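Local coordinates for protein Obg-like ATPase 1 (Schizosaccharomyces pombe, PDB 1NI3) that hydrolyses ATP, and GTP less efficiently, and negatively regulates the G2/M transition of the cell cycle, at residues Arg236-Gln241 with Val267-Arg272; Val26-Val31 with Ile141-Ile146. One frame throughout, in Å; residues are numbered along the deposited sequence.

Contact 1 of 2, residues Arg236-Gln241 with Val267-Arg272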
loop_
_atom_site.group_PDB
_atom_site.type_symbol
_atom_site.label_atom_id
_atom_site.label_comp_id
_atom_site.label_asym_id
_atom_site.label_seq_id
_atom_site.Cartn_x
_atom_site.Cartn_y
_atom_site.Cartn_z
ATOM N N ARG A 236 11.428 15.809 18.681
ATOM C CA ARG A 236 11.756 17.233 18.718
ATOM C C ARG A 236 11.595 17.848 17.312
ATOM O O ARG A 236 10.823 18.784 17.133
ATOM C CB ARG A 236 13.196 17.397 19.233
ATOM C CG ARG A 236 13.677 18.825 19.431
ATOM C CD ARG A 236 15.178 18.864 19.707
ATOM N NE ARG A 236 15.688 20.229 19.740
ATOM C CZ ARG A 236 15.317 21.124 20.651
ATOM N NH1 ARG A 236 14.445 20.789 21.604
ATOM N NH2 ARG A 236 15.785 22.362 20.589
ATOM N N ASP A 237 12.296 17.317 16.314
ATOM C CA ASP A 237 12.151 17.876 14.979
ATOM C C ASP A 237 10.722 17.826 14.469
ATOM O O ASP A 237 10.240 18.777 13.840
ATOM C CB ASP A 237 13.044 17.162 13.976
ATOM C CG ASP A 237 14.463 17.642 14.033
ATOM O OD1 ASP A 237 14.672 18.879 14.021
ATOM O OD2 ASP A 237 15.370 16.784 14.071
ATOM N N PHE A 238 10.051 16.706 14.716
ATOM C CA PHE A 238 8.671 16.520 14.258
ATOM C C PHE A 238 7.682 17.455 14.945
ATOM O O PHE A 238 6.721 17.898 14.323
ATOM C CB PHE A 238 8.219 15.072 14.489
ATOM C CG PHE A 238 6.782 14.805 14.104
ATOM C CD1 PHE A 238 6.359 14.984 12.788
ATOM C CD2 PHE A 238 5.849 14.395 15.057
ATOM C CE1 PHE A 238 5.025 14.752 12.420
ATOM C CE2 PHE A 238 4.510 14.161 14.698
ATOM C CZ PHE A 238 4.104 14.344 13.378
ATOM N N LEU A 239 7.906 17.756 16.220
ATOM C CA LEU A 239 6.997 18.636 16.934
ATOM C C LEU A 239 7.228 20.107 16.612
ATOM O O LEU A 239 6.518 20.967 17.121
ATOM C CB LEU A 239 7.104 18.408 18.444
ATOM C CG LEU A 239 6.523 17.099 18.987
ATOM C CD1 LEU A 239 6.609 17.061 20.516
ATOM C CD2 LEU A 239 5.073 16.981 18.535
ATOM N N ARG A 240 8.214 20.405 15.772
ATOM C CA ARG A 240 8.478 21.796 15.410
ATOM C C ARG A 240 8.444 21.967 13.896
ATOM O O ARG A 240 8.897 22.978 13.362
ATOM C CB ARG A 240 9.834 22.244 15.963
ATOM C CG ARG A 240 11.017 21.779 15.154
ATOM C CD ARG A 240 12.329 22.020 15.888
ATOM N NE ARG A 240 13.467 21.811 14.993
ATOM C CZ ARG A 240 14.715 21.588 15.395
ATOM N NH1 ARG A 240 15.002 21.539 16.689
ATOM N NH2 ARG A 240 15.678 21.413 14.500
ATOM N N GLN A 241 7.904 20.960 13.219
ATOM C CA GLN A 241 7.767 20.952 11.770
ATOM C C GLN A 241 8.975 21.413 10.973
ATOM O O GLN A 241 8.833 21.955 9.872
ATOM C CB GLN A 241 6.538 21.767 11.367
ATOM C CG GLN A 241 5.231 21.102 11.741
ATOM C CD GLN A 241 4.043 21.978 11.451
ATOM O OE1 GLN A 241 3.897 23.048 12.035
ATOM N NE2 GLN A 241 3.188 21.536 10.535
ATOM N N VAL A 267 9.016 7.983 14.357
ATOM C CA VAL A 267 8.770 6.682 14.970
ATOM C C VAL A 267 8.849 6.758 16.490
ATOM O O VAL A 267 8.147 6.027 17.211
ATOM C CB VAL A 267 9.804 5.657 14.509
ATOM C CG1 VAL A 267 9.591 4.326 15.230
ATOM C CG2 VAL A 267 9.711 5.477 13.003
ATOM N N ALA A 268 9.713 7.648 16.965
ATOM C CA ALA A 268 9.925 7.867 18.388
ATOM C C ALA A 268 8.657 8.386 19.012
ATOM O O ALA A 268 8.226 7.914 20.063
ATOM C CB ALA A 268 11.044 8.892 18.569
ATOM N N PHE A 269 8.068 9.369 18.338
ATOM C CA PHE A 269 6.842 10.004 18.801
ATOM C C PHE A 269 5.659 9.072 18.678
ATOM O O PHE A 269 4.855 8.959 19.609
ATOM C CB PHE A 269 6.523 11.252 17.978
ATOM C CG PHE A 269 5.236 11.911 18.381
ATOM C CD1 PHE A 269 5.105 12.470 19.642
ATOM C CD2 PHE A 269 4.138 11.933 17.529
ATOM C CE1 PHE A 269 3.885 13.002 20.065
ATOM C CE2 PHE A 269 2.913 12.465 17.947
ATOM C CZ PHE A 269 2.791 13.010 19.210
ATOM N N GLU A 270 5.529 8.430 17.516
ATOM C CA GLU A 270 4.420 7.515 17.307
ATOM C C GLU A 270 4.448 6.522 18.453
ATOM O O GLU A 270 3.448 6.325 19.145
ATOM C CB GLU A 270 4.550 6.794 15.965
ATOM C CG GLU A 270 4.333 7.660 14.725
ATOM C CD GLU A 270 2.964 8.322 14.684
ATOM O OE1 GLU A 270 1.952 7.654 15.003
ATOM O OE2 GLU A 270 2.903 9.510 14.306
ATOM N N GLU A 271 5.616 5.918 18.660
ATOM C CA GLU A 271 5.784 4.951 19.731
ATOM C C GLU A 271 5.242 5.482 21.050
ATOM O O GLU A 271 4.363 4.877 21.663
ATOM C CB GLU A 271 7.265 4.575 19.886
ATOM C CG GLU A 271 7.558 3.672 21.079
ATOM C CD GLU A 271 6.783 2.373 21.037
ATOM O OE1 GLU A 271 7.016 1.574 20.102
ATOM O OE2 GLU A 271 5.928 2.153 21.928
ATOM N N ARG A 272 5.756 6.630 21.475
ATOM C CA ARG A 272 5.322 7.214 22.748
ATOM C C ARG A 272 3.818 7.426 22.827
ATOM O O ARG A 272 3.230 7.311 23.896
ATOM C CB ARG A 272 6.036 8.554 23.051
ATOM C CG ARG A 272 5.833 8.986 24.505
ATOM C CD ARG A 272 6.691 10.183 24.950
ATOM N NE ARG A 272 5.981 11.455 24.856
ATOM C CZ ARG A 272 5.824 12.129 23.730
ATOM N NH1 ARG A 272 6.339 11.643 22.618
ATOM N NH2 ARG A 272 5.146 13.269 23.710
#
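Phe238 and Phe269 mark the nearest approach of the two backbones, with 8.2 Å between their CA atoms, where the end of helix 235-238 and the type I turn from Phe238 to Gln241 come up against the start of helix 267-273. That gap is bridged by apolar side chains, and the pair illustrates how two rings can fill it without stacking. In each phenylalanine CG stands anti to the backbone N (chi1 177° in Phe238, 178° in Phe269), which sends both rings out from their backbones to meet midway. They meet along the CD2-CE2 side of each ring, CE2 of Phe238 lying 3.6 Å from CD2 of Phe269. The ring planes are inclined at 44° and the centroids stand 5.7 Å apart, an oblique pairing that is neither a parallel stack nor an edge-to-face one. Leu239, the next residue along, adds a branch methyl: its CD2 sits over one face of the Phe269 ring, 4.4 Å from CE1. Phe269 is therefore met by a ring and by an aliphatic branch from consecutive residues of the turn. Phe238 also touches Ser266 and Thr290, and an alanine here would probably leave the Phe269 ring without its aromatic neighbour and open a gap between the turn and the helix. Close by, Arg272 makes salt bridges to Glu235 and Glu284. Phe238 packs near Met233, a predicted ATP-binding residue, while Asn232 OD1 accepts a hydrogen bond from Val267 N. The two segments directly continue the loops after strands 227-232 and 262-265, which probably correspond to the G4 and G5 motifs of G domains, the likely lining of the nucleotide-base pocket.

Contact 2 of 2, residues Val26-Val31 with Ile141-Ile146. With SO4 (sulfate ion), chain B.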
loop_
_atom_site.group_PDB
_atom_site.type_symbol
_atom_site.label_atom_id
_atom_site.label_comp_id
_atom_site.label_asym_id
_atom_site.label_seq_id
_atom_site.Cartn_x
_atom_site.Cartn_y
_atom_site.Cartn_z
ATOM N N VAL A 26 10.367 -1.227 3.873
ATOM C CA VAL A 26 11.713 -1.227 3.315
ATOM C C VAL A 26 12.559 -0.107 3.911
ATOM O O VAL A 26 12.079 1.013 4.130
ATOM C CB VAL A 26 11.659 -1.029 1.787
ATOM C CG1 VAL A 26 12.959 -0.425 1.281
ATOM C CG2 VAL A 26 11.370 -2.357 1.118
ATOM N N GLY A 27 13.832 -0.398 4.147
ATOM C CA GLY A 27 14.710 0.614 4.704
ATOM C C GLY A 27 16.161 0.202 4.831
ATOM O O GLY A 27 16.499 -0.971 4.740
HETATM N N MSE A 28 17.022 1.184 5.046
HETATM C CA MSE A 28 18.435 0.927 5.204
HETATM C C MSE A 28 18.669 0.574 6.667
HETATM O O MSE A 28 17.970 1.063 7.540
HETATM C CB MSE A 28 19.230 2.176 4.820
HETATM C CG MSE A 28 20.595 1.884 4.264
HETATM SE SE MSE A 28 20.518 0.684 2.725
HETATM C CE MSE A 28 20.396 2.025 1.337
ATOM N N PRO A 29 19.649 -0.298 6.951
ATOM C CA PRO A 29 19.958 -0.703 8.328
ATOM C C PRO A 29 19.975 0.465 9.302
ATOM O O PRO A 29 20.601 1.488 9.033
ATOM C CB PRO A 29 21.331 -1.350 8.193
ATOM C CG PRO A 29 21.238 -2.007 6.837
ATOM C CD PRO A 29 20.549 -0.959 5.990
ATOM N N ASN A 30 19.268 0.315 10.417
ATOM C CA ASN A 30 19.191 1.345 11.460
ATOM C C ASN A 30 18.442 2.631 11.124
ATOM O O ASN A 30 19.006 3.713 11.239
ATOM C CB ASN A 30 20.597 1.714 11.966
ATOM C CG ASN A 30 21.324 0.534 12.590
ATOM O OD1 ASN A 30 20.974 0.070 13.680
ATOM N ND2 ASN A 30 22.352 0.047 11.901
ATOM N N VAL A 31 17.176 2.530 10.723
ATOM C CA VAL A 31 16.395 3.736 10.414
ATOM C C VAL A 31 15.094 3.829 11.218
ATOM O O VAL A 31 14.386 4.837 11.151
ATOM C CB VAL A 31 16.037 3.834 8.908
ATOM C CG1 VAL A 31 17.303 3.890 8.077
ATOM C CG2 VAL A 31 15.169 2.664 8.506
ATOM N N ILE A 141 20.253 11.167 1.540
ATOM C CA ILE A 141 20.356 11.266 0.090
ATOM C C ILE A 141 21.162 10.113 -0.498
ATOM O O ILE A 141 20.768 9.533 -1.507
ATOM C CB ILE A 141 21.006 12.596 -0.326
ATOM C CG1 ILE A 141 20.110 13.769 0.089
ATOM C CG2 ILE A 141 21.245 12.606 -1.825
ATOM C CD1 ILE A 141 20.125 14.065 1.576
ATOM N N ARG A 142 22.283 9.775 0.131
ATOM C CA ARG A 142 23.100 8.687 -0.374
ATOM C C ARG A 142 22.297 7.395 -0.377
ATOM O O ARG A 142 22.095 6.779 -1.424
ATOM C CB ARG A 142 24.342 8.496 0.489
ATOM C CG ARG A 142 25.465 7.823 -0.263
ATOM C CD ARG A 142 26.502 7.229 0.666
ATOM N NE ARG A 142 25.994 6.051 1.369
ATOM C CZ ARG A 142 25.628 6.039 2.649
ATOM N NH1 ARG A 142 25.711 7.148 3.381
ATOM N NH2 ARG A 142 25.194 4.913 3.207
ATOM N N ASP A 143 21.837 6.999 0.809
ATOM C CA ASP A 143 21.059 5.771 1.002
ATOM C C ASP A 143 19.824 5.713 0.110
ATOM O O ASP A 143 19.438 4.645 -0.379
ATOM C CB ASP A 143 20.620 5.666 2.460
ATOM C CG ASP A 143 21.787 5.618 3.411
ATOM O OD1 ASP A 143 22.725 6.424 3.227
ATOM O OD2 ASP A 143 21.772 4.786 4.343
ATOM N N LEU A 144 19.198 6.870 -0.073
ATOM C CA LEU A 144 18.014 6.975 -0.911
ATOM C C LEU A 144 18.322 6.507 -2.329
ATOM O O LEU A 144 17.522 5.797 -2.942
ATOM C CB LEU A 144 17.539 8.421 -0.963
ATOM C CG LEU A 144 16.281 8.776 -0.180
ATOM C CD1 LEU A 144 16.095 10.279 -0.194
ATOM C CD2 LEU A 144 15.088 8.069 -0.793
ATOM N N SER A 145 19.472 6.924 -2.850
ATOM C CA SER A 145 19.874 6.555 -4.194
ATOM C C SER A 145 20.303 5.088 -4.270
ATOM O O SER A 145 20.035 4.400 -5.253
ATOM C CB SER A 145 21.007 7.468 -4.663
ATOM O OG SER A 145 21.248 7.304 -6.071
ATOM N N ILE A 146 20.959 4.608 -3.222
ATOM C CA ILE A 146 21.410 3.216 -3.173
ATOM C C ILE A 146 20.271 2.247 -3.479
ATOM O O ILE A 146 20.317 1.494 -4.458
ATOM C CB ILE A 146 21.968 2.868 -1.778
ATOM C CG1 ILE A 146 23.286 3.604 -1.552
ATOM C CG2 ILE A 146 22.152 1.361 -1.644
ATOM C CD1 ILE A 146 23.740 3.576 -0.118
HETATM S S SO4 B . 16.217 -0.511 11.877
HETATM O O1 SO4 B . 15.880 -0.104 10.500
HETATM O O2 SO4 B . 15.076 -1.231 12.482
HETATM O O3 SO4 B . 16.546 0.684 12.679
HETATM O O4 SO4 B . 17.387 -1.411 11.846
#
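Met28, present as selenomethionine, lays its side chain across Asp143 and reaches on to Ile146, one turn further along helix 140-168. Its CB and CG lie against the carboxylate, with CB 3.7 Å from Asp143 OD2. The chain then bends at chi2 and chi3, which brings the terminal methyl down to the helix. There CE rests 3.8 Å from Asp143 CB and meets Ile146 CG2 at 3.5 Å, the two side chains crossing at about a right angle. One flexible residue thus spans two helical positions, polar at one and aliphatic at the other. The other carboxylate oxygen, Asp143 OD1, lies 2.9 Å from Arg142 NH2; this oxygen is well out of the guanidinium plane, so the salt bridge rests on charge and not on a directed N-H. Beyond Met28 the same loop turns to a bound sulfate. Asn30 N donates to O4 at 2.9 Å along a bent path (141°), whereas Val31 N points almost straight at O1 (178°). Gly32 N, Ser34 N and Lys33 NZ add further hydrogen bonds to the anion. Backbone amides and a lysine gathered round an anion are as expected of a P-loop (Walker A), and Asn30 and Val31 are predicted to bind ATP; the sulfate, probably from the crystallisation liquor, is consistent with a nucleotide phosphate position. The chemistry implies a division of labour: backbone N-H groups of the loop, with Lys33, grip the anion, while the Met28 side chain joins the loop to the helix by van der Waals contact, partly against a carboxylate, partly against aliphatic carbon, without a directed polar bond.

Contact 2 comes first in the chain and closes before contact 1 opens, the two lying in series within one OBG-type G domain. Their centres are 20 Å apart and their nearest atoms about 5 Å, without touching. Both sit at strand ends of the same sheet, in which 22-27, 118-124, 227-232 and 262-265 run parallel and side by side. Asn232 connects them: its ND2 donates to Val31 O of contact 2, and its OD1 accepts from Val267 N of contact 1. Val267 also packs on Thr35 and Phe36 of helix 33-42. The phosphate-binding loop and the probable base-binding loops are thus linked, consistent with a single nucleotide site.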